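Local coordinates for protein IroE-like serine hydrolase (Shewanella oneidensis, PDB 3GFF) that probably hydrolyses ester bonds, as a serine hydrolase of the esterase D family with an alpha/beta-hydrolase fold, at residues Arg20-Thr25 against Met87-Pro92; Ile77-His82 against Lys123-Ser128; Gly115-Phe120 against Gly148-Glu153. All coordinates share one frame; numbering follows the deposited sequence.

Interaction 1 of 3, residues Arg20-Thr25 against Met87-Pro92; sequences RLLKET and MRDYTP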
ATOM      1  N   ARG A  20     -33.959  -8.600   2.529  1.00 22.54           N
ATOM      2  CA  ARG A  20     -35.108  -9.505   2.545  1.00 23.38           C
ATOM      3  C   ARG A  20     -34.642 -10.961   2.344  1.00 23.45           C
ATOM      4  O   ARG A  20     -35.186 -11.875   2.948  1.00 22.96           O
ATOM      5  CB  ARG A  20     -36.006  -9.120   1.393  1.00 23.63           C
ATOM      6  CG  ARG A  20     -36.359  -7.634   1.390  1.00 24.51           C
ATOM      7  CD  ARG A  20     -37.725  -7.406   1.664  1.00 24.22           C
ATOM      8  NE  ARG A  20     -38.468  -7.989   0.571  1.00 25.06           N
ATOM      9  CZ  ARG A  20     -39.782  -8.120   0.563  1.00 26.62           C
ATOM     10  NH1 ARG A  20     -40.531  -7.668   1.587  1.00 27.11           N
ATOM     11  NH2 ARG A  20     -40.357  -8.700  -0.473  1.00 26.02           N
ATOM     12  N   LEU A  21     -33.662 -11.136   1.444  1.00 21.76           N
ATOM     13  CA  LEU A  21     -33.020 -12.417   1.157  1.00 23.14           C
ATOM     14  C   LEU A  21     -32.310 -13.025   2.371  1.00 22.82           C
ATOM     15  O   LEU A  21     -32.494 -14.185   2.654  1.00 22.60           O
ATOM     16  CB  LEU A  21     -31.942 -12.253   0.063  1.00 24.27           C
ATOM     17  CG  LEU A  21     -32.355 -12.596  -1.360  1.00 25.68           C
ATOM     18  CD1 LEU A  21     -31.358 -12.098  -2.399  1.00 24.60           C
ATOM     19  CD2 LEU A  21     -32.508 -14.133  -1.407  1.00 26.62           C
ATOM     20  N   LEU A  22     -31.449 -12.237   3.020  1.00 22.24           N
ATOM     21  CA  LEU A  22     -30.702 -12.680   4.194  1.00 23.15           C
ATOM     22  C   LEU A  22     -31.501 -12.518   5.519  1.00 23.68           C
ATOM     23  O   LEU A  22     -31.079 -13.024   6.559  1.00 24.63           O
ATOM     24  CB  LEU A  22     -29.308 -11.994   4.238  1.00 22.95           C
ATOM     25  CG  LEU A  22     -28.390 -12.355   3.048  1.00 22.86           C
ATOM     26  CD1 LEU A  22     -27.020 -11.668   3.055  1.00 21.03           C
ATOM     27  CD2 LEU A  22     -28.213 -13.884   2.985  1.00 23.05           C
ATOM     28  N   LYS A  23     -32.652 -11.852   5.467  1.00 23.10           N
ATOM     29  CA  LYS A  23     -33.521 -11.669   6.641  1.00 24.70           C
ATOM     30  C   LYS A  23     -32.776 -10.964   7.796  1.00 24.53           C
ATOM     31  O   LYS A  23     -32.930 -11.300   8.972  1.00 24.86           O
ATOM     32  CB  LYS A  23     -34.126 -13.022   7.071  1.00 25.30           C
ATOM     33  CG  LYS A  23     -35.481 -12.919   7.768  1.00 26.20           C
ATOM     34  CD  LYS A  23     -36.081 -14.282   8.175  1.00 25.86           C
ATOM     35  CE  LYS A  23     -37.599 -14.182   8.508  1.00 26.53           C
ATOM     36  NZ  LYS A  23     -37.991 -13.258   9.649  1.00 25.92           N
ATOM     37  N   GLU A  24     -31.979  -9.962   7.434  1.00 24.56           N
ATOM     38  CA  GLU A  24     -31.200  -9.174   8.396  1.00 24.26           C
ATOM     39  C   GLU A  24     -30.864  -7.816   7.817  1.00 23.27           C
ATOM     40  O   GLU A  24     -31.039  -7.563   6.630  1.00 23.41           O
ATOM     41  CB  GLU A  24     -29.886  -9.907   8.773  1.00 23.41           C
ATOM     42  CG  GLU A  24     -28.975 -10.187   7.594  1.00 24.40           C
ATOM     43  CD  GLU A  24     -27.757 -11.083   7.909  1.00 25.27           C
ATOM     44  OE1 GLU A  24     -27.726 -11.775   8.946  1.00 26.85           O
ATOM     45  OE2 GLU A  24     -26.839 -11.133   7.076  1.00 24.17           O
ATOM     46  N   THR A  25     -30.380  -6.947   8.689  1.00 22.39           N
ATOM     47  CA  THR A  25     -29.850  -5.660   8.309  1.00 21.57           C
ATOM     48  C   THR A  25     -28.419  -5.900   7.860  1.00 22.23           C
ATOM     49  O   THR A  25     -27.670  -6.622   8.524  1.00 20.73           O
ATOM     50  CB  THR A  25     -29.791  -4.726   9.511  1.00 21.66           C
ATOM     51  OG1 THR A  25     -31.093  -4.647  10.087  1.00 20.11           O
ATOM     52  CG2 THR A  25     -29.313  -3.313   9.096  1.00 21.18           C
HETATM   53  N   MSE A  87     -18.723 -17.106   8.136  1.00 27.19           N
HETATM   54  CA  MSE A  87     -18.606 -18.499   7.731  1.00 27.62           C
HETATM   55  C   MSE A  87     -19.823 -18.923   6.916  1.00 25.10           C
HETATM   56  O   MSE A  87     -19.737 -19.812   6.106  1.00 25.03           O
HETATM   57  CB  MSE A  87     -18.381 -19.434   8.919  1.00 29.03           C
HETATM   58  CG  MSE A  87     -16.945 -19.392   9.502  1.00 31.49           C
HETATM   59 SE   MSE A  87     -15.552 -19.855   8.181  0.75 36.48          SE
HETATM   60  CE  MSE A  87     -16.206 -21.630   7.901  1.00 32.01           C
ATOM     61  N   ARG A  88     -20.944 -18.269   7.118  1.00 24.13           N
ATOM     62  CA  ARG A  88     -22.157 -18.630   6.416  1.00 23.61           C
ATOM     63  C   ARG A  88     -22.110 -18.085   5.013  1.00 24.11           C
ATOM     64  O   ARG A  88     -22.353 -18.825   4.079  1.00 24.47           O
ATOM     65  CB  ARG A  88     -23.381 -18.083   7.141  1.00 23.14           C
ATOM     66  CG  ARG A  88     -24.745 -18.486   6.576  1.00 22.59           C
ATOM     67  CD  ARG A  88     -25.812 -17.550   7.128  1.00 22.77           C
ATOM     68  NE  ARG A  88     -25.575 -16.179   6.680  1.00 21.87           N
ATOM     69  CZ  ARG A  88     -26.229 -15.107   7.115  1.00 22.09           C
ATOM     70  NH1 ARG A  88     -27.188 -15.210   8.036  1.00 21.16           N
ATOM     71  NH2 ARG A  88     -25.923 -13.908   6.630  1.00 21.63           N
ATOM     72  N   ASP A  89     -21.736 -16.808   4.874  1.00 24.58           N
ATOM     73  CA  ASP A  89     -21.800 -16.101   3.604  1.00 23.54           C
ATOM     74  C   ASP A  89     -20.620 -16.270   2.682  1.00 23.92           C
ATOM     75  O   ASP A  89     -20.761 -16.053   1.502  1.00 24.70           O
ATOM     76  CB  ASP A  89     -21.948 -14.609   3.863  1.00 23.53           C
ATOM     77  CG  ASP A  89     -23.228 -14.259   4.605  1.00 24.58           C
ATOM     78  OD1 ASP A  89     -24.225 -15.012   4.495  1.00 24.99           O
ATOM     79  OD2 ASP A  89     -23.239 -13.215   5.299  1.00 24.52           O
ATOM     80  N   TYR A  90     -19.462 -16.637   3.209  1.00 23.78           N
ATOM     81  CA  TYR A  90     -18.256 -16.712   2.399  1.00 23.57           C
ATOM     82  C   TYR A  90     -17.889 -18.115   1.967  1.00 24.25           C
ATOM     83  O   TYR A  90     -16.895 -18.281   1.266  1.00 24.43           O
ATOM     84  CB  TYR A  90     -17.083 -16.015   3.128  1.00 24.00           C
ATOM     85  CG  TYR A  90     -17.103 -14.501   3.074  1.00 23.13           C
ATOM     86  CD1 TYR A  90     -18.276 -13.800   2.831  1.00 23.33           C
ATOM     87  CD2 TYR A  90     -15.965 -13.767   3.360  1.00 23.29           C
ATOM     88  CE1 TYR A  90     -18.304 -12.441   2.799  1.00 23.14           C
ATOM     89  CE2 TYR A  90     -15.987 -12.356   3.343  1.00 23.83           C
ATOM     90  CZ  TYR A  90     -17.165 -11.710   3.080  1.00 24.03           C
ATOM     91  OH  TYR A  90     -17.250 -10.314   3.079  1.00 24.56           O
ATOM     92  N   THR A  91     -18.691 -19.108   2.375  1.00 24.23           N
ATOM     93  CA  THR A  91     -18.450 -20.517   2.036  1.00 22.39           C
ATOM     94  C   THR A  91     -19.459 -21.027   1.015  1.00 22.88           C
ATOM     95  O   THR A  91     -20.649 -20.875   1.184  1.00 20.48           O
ATOM     96  CB  THR A  91     -18.398 -21.410   3.309  1.00 22.51           C
ATOM     97  OG1 THR A  91     -19.595 -21.278   4.081  1.00 20.14           O
ATOM     98  CG2 THR A  91     -17.172 -21.007   4.180  1.00 20.27           C
ATOM     99  N   PRO A  92     -18.965 -21.572  -0.105  1.00 24.73           N
ATOM    100  CA  PRO A  92     -19.835 -22.046  -1.170  1.00 24.68           C
ATOM    101  C   PRO A  92     -20.458 -23.410  -0.912  1.00 25.60           C
ATOM    102  O   PRO A  92     -21.540 -23.706  -1.462  1.00 26.32           O
ATOM    103  CB  PRO A  92     -18.904 -22.083  -2.376  1.00 25.55           C
ATOM    104  CG  PRO A  92     -17.515 -22.312  -1.792  1.00 26.17           C
ATOM    105  CD  PRO A  92     -17.529 -21.722  -0.431  1.00 25.36           C
TER
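A salt-bridge network of E24, R88 and D89 ties the start of strand 24-31 to the short helix 86-89, near the edge of the sheet that ends in strand 12-19 in this alpha/beta-hydrolase fold. The guanidinium of R88 meets two carboxylates along its edges, E24 on the strand and D89, its own neighbour in the chain. Across the contact the bond runs from R88 NH2 to E24 OE2 at 3.0 Å. It leaves almost exactly in the guanidinium plane but meets OE2 from above the carboxylate plane. With the two flat groups 42° apart, this is a one-atom grip: E24 OE1 stays 3.6 Å from R88 NH1. At the NE side, R88 takes hold of D89 side-on, with NE at 2.8 Å from D89 OD1 and NH2 at 2.9 Å from that same oxygen. The arginine chain leaves its backbone with CG opposite the backbone N (chi1 -175°) and then bends at chi3 (64°), which folds the guanidinium back alongside D89 while NH2 still reaches E24. R26 NE salt-bridges E24 OE2, and R26 also lies against D89, though the place of D89 OD2 is less certain; T84 OG1 bonds to E24 OE2 as well. Two arginines thus probably offset the like charges of the carboxylates. K23 and E24 both face S19 in a G1 beta bulge, at the hairpin joining strands 12-19 and 24-31. L22, just before the bulge, points toward helix 86-89 and also packs on F120 of helix 114-132. Its methyl CD2 lies over one face of the guanidinium, 4.3 Å from R88 NH2 and 4.4 Å from D89 OD1.

Interaction 2 of 3, residues Ile77-His82 against Lys123-Ser128; sequences IIVGIH and KELAPS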
ATOM      1  N   ILE A  77     -15.789   3.955  -7.703  1.00 21.25           N
ATOM      2  CA  ILE A  77     -16.708   3.985  -6.567  1.00 20.34           C
ATOM      3  C   ILE A  77     -16.290   2.738  -5.774  1.00 21.20           C
ATOM      4  O   ILE A  77     -16.191   1.654  -6.334  1.00 18.74           O
ATOM      5  CB  ILE A  77     -18.201   3.861  -7.004  1.00 20.97           C
ATOM      6  CG1 ILE A  77     -18.647   5.133  -7.760  1.00 20.36           C
ATOM      7  CG2 ILE A  77     -19.134   3.606  -5.791  1.00 19.10           C
ATOM      8  CD1 ILE A  77     -19.971   5.023  -8.468  1.00 20.21           C
ATOM      9  N   ILE A  78     -15.951   2.923  -4.496  1.00 21.95           N
ATOM     10  CA  ILE A  78     -15.523   1.816  -3.643  1.00 22.59           C
ATOM     11  C   ILE A  78     -16.662   1.449  -2.699  1.00 23.01           C
ATOM     12  O   ILE A  78     -17.183   2.324  -1.989  1.00 22.20           O
ATOM     13  CB  ILE A  78     -14.290   2.171  -2.796  1.00 21.66           C
ATOM     14  CG1 ILE A  78     -13.232   2.847  -3.677  1.00 22.42           C
ATOM     15  CG2 ILE A  78     -13.712   0.898  -2.153  1.00 22.60           C
ATOM     16  CD1 ILE A  78     -12.014   3.292  -2.945  1.00 21.52           C
ATOM     17  N   VAL A  79     -17.092   0.188  -2.756  1.00 23.54           N
ATOM     18  CA  VAL A  79     -18.114  -0.329  -1.866  1.00 23.85           C
ATOM     19  C   VAL A  79     -17.498  -1.397  -0.952  1.00 23.98           C
ATOM     20  O   VAL A  79     -17.030  -2.396  -1.439  1.00 23.98           O
ATOM     21  CB  VAL A  79     -19.303  -0.937  -2.637  1.00 23.11           C
ATOM     22  CG1 VAL A  79     -20.339  -1.498  -1.644  1.00 22.63           C
ATOM     23  CG2 VAL A  79     -19.947   0.130  -3.467  1.00 23.11           C
ATOM     24  N   GLY A  80     -17.471  -1.141   0.362  1.00 24.51           N
ATOM     25  CA  GLY A  80     -16.991  -2.107   1.364  1.00 25.26           C
ATOM     26  C   GLY A  80     -18.179  -2.801   2.027  1.00 25.15           C
ATOM     27  O   GLY A  80     -19.061  -2.144   2.591  1.00 22.82           O
ATOM     28  N   ILE A  81     -18.217  -4.127   1.966  1.00 25.17           N
ATOM     29  CA  ILE A  81     -19.344  -4.874   2.529  1.00 25.41           C
ATOM     30  C   ILE A  81     -18.982  -5.458   3.897  1.00 24.89           C
ATOM     31  O   ILE A  81     -18.027  -6.207   4.029  1.00 24.94           O
ATOM     32  CB  ILE A  81     -19.833  -5.986   1.539  1.00 25.78           C
ATOM     33  CG1 ILE A  81     -20.060  -5.391   0.159  1.00 24.89           C
ATOM     34  CG2 ILE A  81     -21.156  -6.671   2.022  1.00 24.56           C
ATOM     35  CD1 ILE A  81     -20.412  -6.415  -0.878  1.00 24.12           C
ATOM     36  N   HIS A  82     -19.731  -5.110   4.937  1.00 25.02           N
ATOM     37  CA  HIS A  82     -19.410  -5.662   6.233  1.00 27.24           C
ATOM     38  C   HIS A  82     -20.030  -7.023   6.367  1.00 28.16           C
ATOM     39  O   HIS A  82     -21.027  -7.312   5.724  1.00 26.89           O
ATOM     40  CB  HIS A  82     -19.883  -4.805   7.396  1.00 29.24           C
ATOM     41  CG  HIS A  82     -19.288  -3.450   7.406  1.00 30.06           C
ATOM     42  ND1 HIS A  82     -19.666  -2.489   8.307  1.00 31.64           N
ATOM     43  CD2 HIS A  82     -18.380  -2.870   6.583  1.00 31.37           C
ATOM     44  CE1 HIS A  82     -18.978  -1.383   8.074  1.00 32.80           C
ATOM     45  NE2 HIS A  82     -18.195  -1.587   7.027  1.00 31.62           N
ATOM     46  N   LYS A 123     -29.241  -9.012  -6.232  1.00 22.26           N
ATOM     47  CA  LYS A 123     -30.660  -8.759  -6.181  1.00 22.99           C
ATOM     48  C   LYS A 123     -31.012  -7.568  -5.293  1.00 21.56           C
ATOM     49  O   LYS A 123     -32.008  -6.924  -5.538  1.00 18.28           O
ATOM     50  CB  LYS A 123     -31.424 -10.024  -5.763  1.00 23.71           C
ATOM     51  CG  LYS A 123     -31.215 -11.211  -6.706  1.00 23.80           C
ATOM     52  CD  LYS A 123     -31.883 -11.009  -8.060  1.00 24.35           C
ATOM     53  CE  LYS A 123     -31.886 -12.334  -8.904  1.00 24.67           C
ATOM     54  NZ  LYS A 123     -32.574 -12.184 -10.241  1.00 22.41           N
ATOM     55  N   GLU A 124     -30.166  -7.256  -4.310  1.00 21.65           N
ATOM     56  CA  GLU A 124     -30.438  -6.152  -3.396  1.00 21.39           C
ATOM     57  C   GLU A 124     -29.362  -5.076  -3.356  1.00 22.32           C
ATOM     58  O   GLU A 124     -29.627  -3.920  -3.719  1.00 23.96           O
ATOM     59  CB  GLU A 124     -30.679  -6.709  -2.009  1.00 21.93           C
ATOM     60  CG  GLU A 124     -31.831  -7.693  -1.941  1.00 20.06           C
ATOM     61  CD  GLU A 124     -31.977  -8.389  -0.605  1.00 20.79           C
ATOM     62  OE1 GLU A 124     -30.967  -8.666   0.068  1.00 23.57           O
ATOM     63  OE2 GLU A 124     -33.104  -8.706  -0.225  1.00 20.44           O
ATOM     64  N   LEU A 125     -28.142  -5.424  -2.967  1.00 22.49           N
ATOM     65  CA  LEU A 125     -27.104  -4.399  -2.837  1.00 23.20           C
ATOM     66  C   LEU A 125     -26.747  -3.646  -4.160  1.00 22.86           C
ATOM     67  O   LEU A 125     -26.868  -2.417  -4.213  1.00 22.09           O
ATOM     68  CB  LEU A 125     -25.857  -4.957  -2.145  1.00 22.91           C
ATOM     69  CG  LEU A 125     -24.750  -3.932  -1.793  1.00 23.88           C
ATOM     70  CD1 LEU A 125     -25.203  -2.880  -0.796  1.00 22.07           C
ATOM     71  CD2 LEU A 125     -23.484  -4.638  -1.280  1.00 22.60           C
ATOM     72  N   ALA A 126     -26.330  -4.345  -5.209  1.00 21.45           N
ATOM     73  CA  ALA A 126     -25.938  -3.625  -6.425  1.00 23.07           C
ATOM     74  C   ALA A 126     -27.078  -2.736  -7.020  1.00 23.86           C
ATOM     75  O   ALA A 126     -26.876  -1.558  -7.332  1.00 24.80           O
ATOM     76  CB  ALA A 126     -25.291  -4.574  -7.480  1.00 22.21           C
ATOM     77  N   PRO A 127     -28.273  -3.280  -7.171  1.00 23.41           N
ATOM     78  CA  PRO A 127     -29.322  -2.393  -7.667  1.00 24.29           C
ATOM     79  C   PRO A 127     -29.486  -1.099  -6.850  1.00 24.33           C
ATOM     80  O   PRO A 127     -29.785  -0.043  -7.409  1.00 23.72           O
ATOM     81  CB  PRO A 127     -30.586  -3.264  -7.569  1.00 24.21           C
ATOM     82  CG  PRO A 127     -30.096  -4.658  -7.601  1.00 22.96           C
ATOM     83  CD  PRO A 127     -28.730  -4.673  -7.026  1.00 24.17           C
ATOM     84  N   SER A 128     -29.303  -1.190  -5.535  1.00 24.71           N
ATOM     85  CA  SER A 128     -29.468  -0.047  -4.627  1.00 24.60           C
ATOM     86  C   SER A 128     -28.376   1.018  -4.842  1.00 24.26           C
ATOM     87  O   SER A 128     -28.669   2.213  -4.906  1.00 24.71           O
ATOM     88  CB  SER A 128     -29.474  -0.526  -3.171  1.00 23.88           C
ATOM     89  OG  SER A 128     -29.568   0.561  -2.295  1.00 23.84           O
TER
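I81 on strand 77-81 and L125 on helix 114-132 meet tip to tip where the helix packs against the central sheet of the alpha/beta-hydrolase fold. The tight part is a single methyl: L125 CD2 lies 3.6 Å from I81 CD1 and 3.8 Å from I81 CG1, so it rests against the outer end of the isoleucine chain. With chi1 at -173°, CG trans to N, L125 swings out from the helix toward the strand. Beside this the fit is looser. V79, two residues back and on the same face of the strand, comes only to 4.5 Å, from CG1 to L125 CD2, and no hydrogen bond crosses between the segments. All three touching side chains are buried; the solvent side belongs to the far flank of the helix, where K123 and P127 are exposed. The helix is irregular here, with a wider pi-type turn at 123-125 and a kink at P127, whose nitrogen has no bond to the turn before. In the sheet, strand 77-81 runs between strands 24-31 and 43-48; L125 also packs on Y28 of the former, A126 on Y47 of the latter, and helix 51-65 covers I78 from the other face.

Interaction 3 of 3, residues Gly115-Phe120 against Gly148-Glu153; sequences GRFLDF and GLVAME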
ATOM      1  N   GLY A 115     -23.848 -18.703  -2.026  1.00 22.70           N
ATOM      2  CA  GLY A 115     -24.825 -18.527  -3.127  1.00 23.19           C
ATOM      3  C   GLY A 115     -25.808 -17.429  -2.843  1.00 23.62           C
ATOM      4  O   GLY A 115     -26.026 -16.524  -3.660  1.00 24.81           O
ATOM      5  N   ARG A 116     -26.380 -17.507  -1.652  1.00 23.91           N
ATOM      6  CA  ARG A 116     -27.348 -16.537  -1.180  1.00 24.05           C
ATOM      7  C   ARG A 116     -26.759 -15.167  -0.907  1.00 21.51           C
ATOM      8  O   ARG A 116     -27.432 -14.176  -1.140  1.00 21.33           O
ATOM      9  CB  ARG A 116     -28.098 -17.098   0.031  1.00 25.31           C
ATOM     10  CG  ARG A 116     -28.990 -18.286  -0.409  1.00 28.10           C
ATOM     11  CD  ARG A 116     -29.073 -19.454   0.576  1.00 30.17           C
ATOM     12  NE  ARG A 116     -30.108 -19.551   1.623  1.00 31.74           N
ATOM     13  CZ  ARG A 116     -31.072 -18.682   1.953  1.00 32.41           C
ATOM     14  NH1 ARG A 116     -31.250 -17.489   1.367  1.00 32.70           N
ATOM     15  NH2 ARG A 116     -31.888 -19.037   2.942  1.00 31.14           N
ATOM     16  N   PHE A 117     -25.545 -15.114  -0.384  1.00 20.75           N
ATOM     17  CA  PHE A 117     -24.858 -13.850  -0.178  1.00 20.38           C
ATOM     18  C   PHE A 117     -24.575 -13.164  -1.541  1.00 21.12           C
ATOM     19  O   PHE A 117     -24.715 -11.927  -1.664  1.00 18.53           O
ATOM     20  CB  PHE A 117     -23.608 -14.061   0.683  1.00 22.09           C
ATOM     21  CG  PHE A 117     -22.697 -12.872   0.765  1.00 22.31           C
ATOM     22  CD1 PHE A 117     -23.001 -11.802   1.570  1.00 23.92           C
ATOM     23  CD2 PHE A 117     -21.503 -12.845   0.052  1.00 23.30           C
ATOM     24  CE1 PHE A 117     -22.130 -10.721   1.666  1.00 23.20           C
ATOM     25  CE2 PHE A 117     -20.649 -11.766   0.129  1.00 22.48           C
ATOM     26  CZ  PHE A 117     -20.961 -10.705   0.921  1.00 22.81           C
ATOM     27  N   LEU A 118     -24.173 -13.943  -2.557  1.00 21.64           N
ATOM     28  CA  LEU A 118     -24.005 -13.395  -3.901  1.00 22.09           C
ATOM     29  C   LEU A 118     -25.367 -12.904  -4.430  1.00 22.89           C
ATOM     30  O   LEU A 118     -25.461 -11.864  -5.092  1.00 23.21           O
ATOM     31  CB  LEU A 118     -23.381 -14.421  -4.859  1.00 22.89           C
ATOM     32  CG  LEU A 118     -21.863 -14.569  -4.710  1.00 24.21           C
ATOM     33  CD1 LEU A 118     -21.359 -15.912  -5.290  1.00 23.20           C
ATOM     34  CD2 LEU A 118     -21.164 -13.310  -5.342  1.00 22.39           C
ATOM     35  N   ASP A 119     -26.425 -13.659  -4.152  1.00 24.21           N
ATOM     36  CA  ASP A 119     -27.775 -13.237  -4.558  1.00 23.65           C
ATOM     37  C   ASP A 119     -28.116 -11.913  -3.891  1.00 24.64           C
ATOM     38  O   ASP A 119     -28.724 -11.021  -4.507  1.00 27.82           O
ATOM     39  CB  ASP A 119     -28.804 -14.280  -4.180  1.00 24.32           C
ATOM     40  CG  ASP A 119     -28.715 -15.533  -5.036  1.00 24.10           C
ATOM     41  OD1 ASP A 119     -28.088 -15.536  -6.115  1.00 22.59           O
ATOM     42  OD2 ASP A 119     -29.268 -16.528  -4.605  1.00 24.69           O
ATOM     43  N   PHE A 120     -27.745 -11.782  -2.622  1.00 24.74           N
ATOM     44  CA  PHE A 120     -27.901 -10.513  -1.881  1.00 22.56           C
ATOM     45  C   PHE A 120     -27.243  -9.334  -2.613  1.00 21.28           C
ATOM     46  O   PHE A 120     -27.812  -8.253  -2.713  1.00 20.29           O
ATOM     47  CB  PHE A 120     -27.377 -10.633  -0.443  1.00 21.81           C
ATOM     48  CG  PHE A 120     -26.827  -9.314   0.125  1.00 21.41           C
ATOM     49  CD1 PHE A 120     -27.673  -8.261   0.461  1.00 21.43           C
ATOM     50  CD2 PHE A 120     -25.443  -9.146   0.330  1.00 21.96           C
ATOM     51  CE1 PHE A 120     -27.166  -7.048   0.985  1.00 21.30           C
ATOM     52  CE2 PHE A 120     -24.917  -7.907   0.824  1.00 20.89           C
ATOM     53  CZ  PHE A 120     -25.799  -6.871   1.143  1.00 21.63           C
ATOM     54  N   GLY A 148     -12.064 -14.699  -0.835  1.00 25.29           N
ATOM     55  CA  GLY A 148     -11.550 -15.181  -2.115  1.00 25.08           C
ATOM     56  C   GLY A 148     -12.437 -16.282  -2.699  1.00 23.59           C
ATOM     57  O   GLY A 148     -12.527 -16.423  -3.895  1.00 24.58           O
ATOM     58  N   LEU A 149     -13.076 -17.061  -1.823  1.00 24.37           N
ATOM     59  CA  LEU A 149     -13.960 -18.156  -2.201  1.00 23.89           C
ATOM     60  C   LEU A 149     -15.238 -17.612  -2.798  1.00 23.38           C
ATOM     61  O   LEU A 149     -15.839 -18.293  -3.608  1.00 23.74           O
ATOM     62  CB  LEU A 149     -14.319 -19.052  -1.007  1.00 23.88           C
ATOM     63  CG  LEU A 149     -13.217 -19.924  -0.438  1.00 23.85           C
ATOM     64  CD1 LEU A 149     -13.629 -20.496   0.906  1.00 23.83           C
ATOM     65  CD2 LEU A 149     -12.884 -21.029  -1.457  1.00 23.99           C
ATOM     66  N   VAL A 150     -15.650 -16.411  -2.370  1.00 23.46           N
ATOM     67  CA  VAL A 150     -16.834 -15.736  -2.919  1.00 22.98           C
ATOM     68  C   VAL A 150     -16.549 -15.362  -4.384  1.00 23.16           C
ATOM     69  O   VAL A 150     -17.393 -15.569  -5.272  1.00 24.00           O
ATOM     70  CB  VAL A 150     -17.203 -14.488  -2.130  1.00 21.99           C
ATOM     71  CG1 VAL A 150     -18.355 -13.747  -2.825  1.00 21.96           C
ATOM     72  CG2 VAL A 150     -17.537 -14.824  -0.678  1.00 20.99           C
ATOM     73  N   ALA A 151     -15.364 -14.791  -4.623  1.00 24.59           N
ATOM     74  CA  ALA A 151     -14.885 -14.483  -5.986  1.00 24.27           C
ATOM     75  C   ALA A 151     -14.921 -15.745  -6.830  1.00 24.16           C
ATOM     76  O   ALA A 151     -15.497 -15.738  -7.905  1.00 26.46           O
ATOM     77  CB  ALA A 151     -13.476 -13.892  -5.966  1.00 23.02           C
HETATM   78  N   MSE A 152     -14.366 -16.849  -6.319  1.00 25.24           N
HETATM   79  CA  MSE A 152     -14.328 -18.113  -7.087  1.00 23.83           C
HETATM   80  C   MSE A 152     -15.713 -18.608  -7.445  1.00 24.08           C
HETATM   81  O   MSE A 152     -15.933 -19.050  -8.563  1.00 24.04           O
HETATM   82  CB  MSE A 152     -13.585 -19.221  -6.320  1.00 24.37           C
HETATM   83  CG  MSE A 152     -12.072 -18.988  -6.123  1.00 23.92           C
HETATM   84 SE   MSE A 152     -11.142 -18.448  -7.777  0.75 23.92          SE
HETATM   85  CE  MSE A 152      -9.335 -18.503  -7.238  1.00 23.31           C
ATOM     86  N   GLU A 153     -16.635 -18.557  -6.480  1.00 22.79           N
ATOM     87  CA  GLU A 153     -18.011 -19.021  -6.675  1.00 23.26           C
ATOM     88  C   GLU A 153     -18.799 -18.112  -7.661  1.00 23.58           C
ATOM     89  O   GLU A 153     -19.551 -18.581  -8.503  1.00 24.96           O
ATOM     90  CB  GLU A 153     -18.686 -19.149  -5.312  1.00 23.50           C
ATOM     91  CG  GLU A 153     -20.039 -19.821  -5.315  1.00 23.07           C
ATOM     92  CD  GLU A 153     -19.999 -21.276  -5.761  1.00 23.48           C
ATOM     93  OE1 GLU A 153     -18.899 -21.832  -6.049  1.00 23.93           O
ATOM     94  OE2 GLU A 153     -21.076 -21.854  -5.835  1.00 22.41           O
TER
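The ring of F117 turns an edge to helix 146-156: V150 CG1 lies near the ring plane, 4.2 Å from F117 CE2. The ring of Y90 also meets this one, with the two planes at about 50°, and R26 of strand 24-31 touches it too. The rest of the contact is aliphatic. The side chains of L118 and V150 pass alongside one another, pointing opposite ways, and L118 CD2 comes to 3.8 Å from V150 CG1. The valine's chi1 of 174° carries CG1 to the side away from its own N, and this one methyl serves both F117 and L118. These residues join two helices of the alpha/beta-hydrolase fold; their short segments cross at -80° with the axes 10.4 Å apart, and helix 146-156 leads out of the presumed nucleophile elbow, whose residues V150 also touches. The other methyl of L118 works farther along that helix, CD1 lying 4.0 Å from V150 O and 4.1 Å from E153 CG. Replacing L118 by an alanine would probably open a gap between the helices, leaving V150 CG1 and the aliphatic part of E153 without this packing partner. The buried carboxylate of E153 is satisfied beyond the contact, with OE1 in a hydrogen bond with Y179 OH and a salt bridge with R156 NE.

In the fold
Helix 114-132 serves both interaction 2 and interaction 3, whose centres are about 13 Å apart; where they join, L125 N lies 2.9 Å from F120 O, a probable hydrogen bond, and I81 CG2 packs on the rings of F117 and F120. Interaction 1 is nearest to interaction 3, about 10 Å between centres, with D89 O 3.6 Å from F117 CB. It is tied to interaction 2, about 14 Å away, by a probable hydrogen bond of 3.0 Å from L21 N to E124 OE2. Interaction 3 borders the presumed catalytic centre: V150 touches the elbow carrying S145, the likely nucleophile of a triad with H247 and D169.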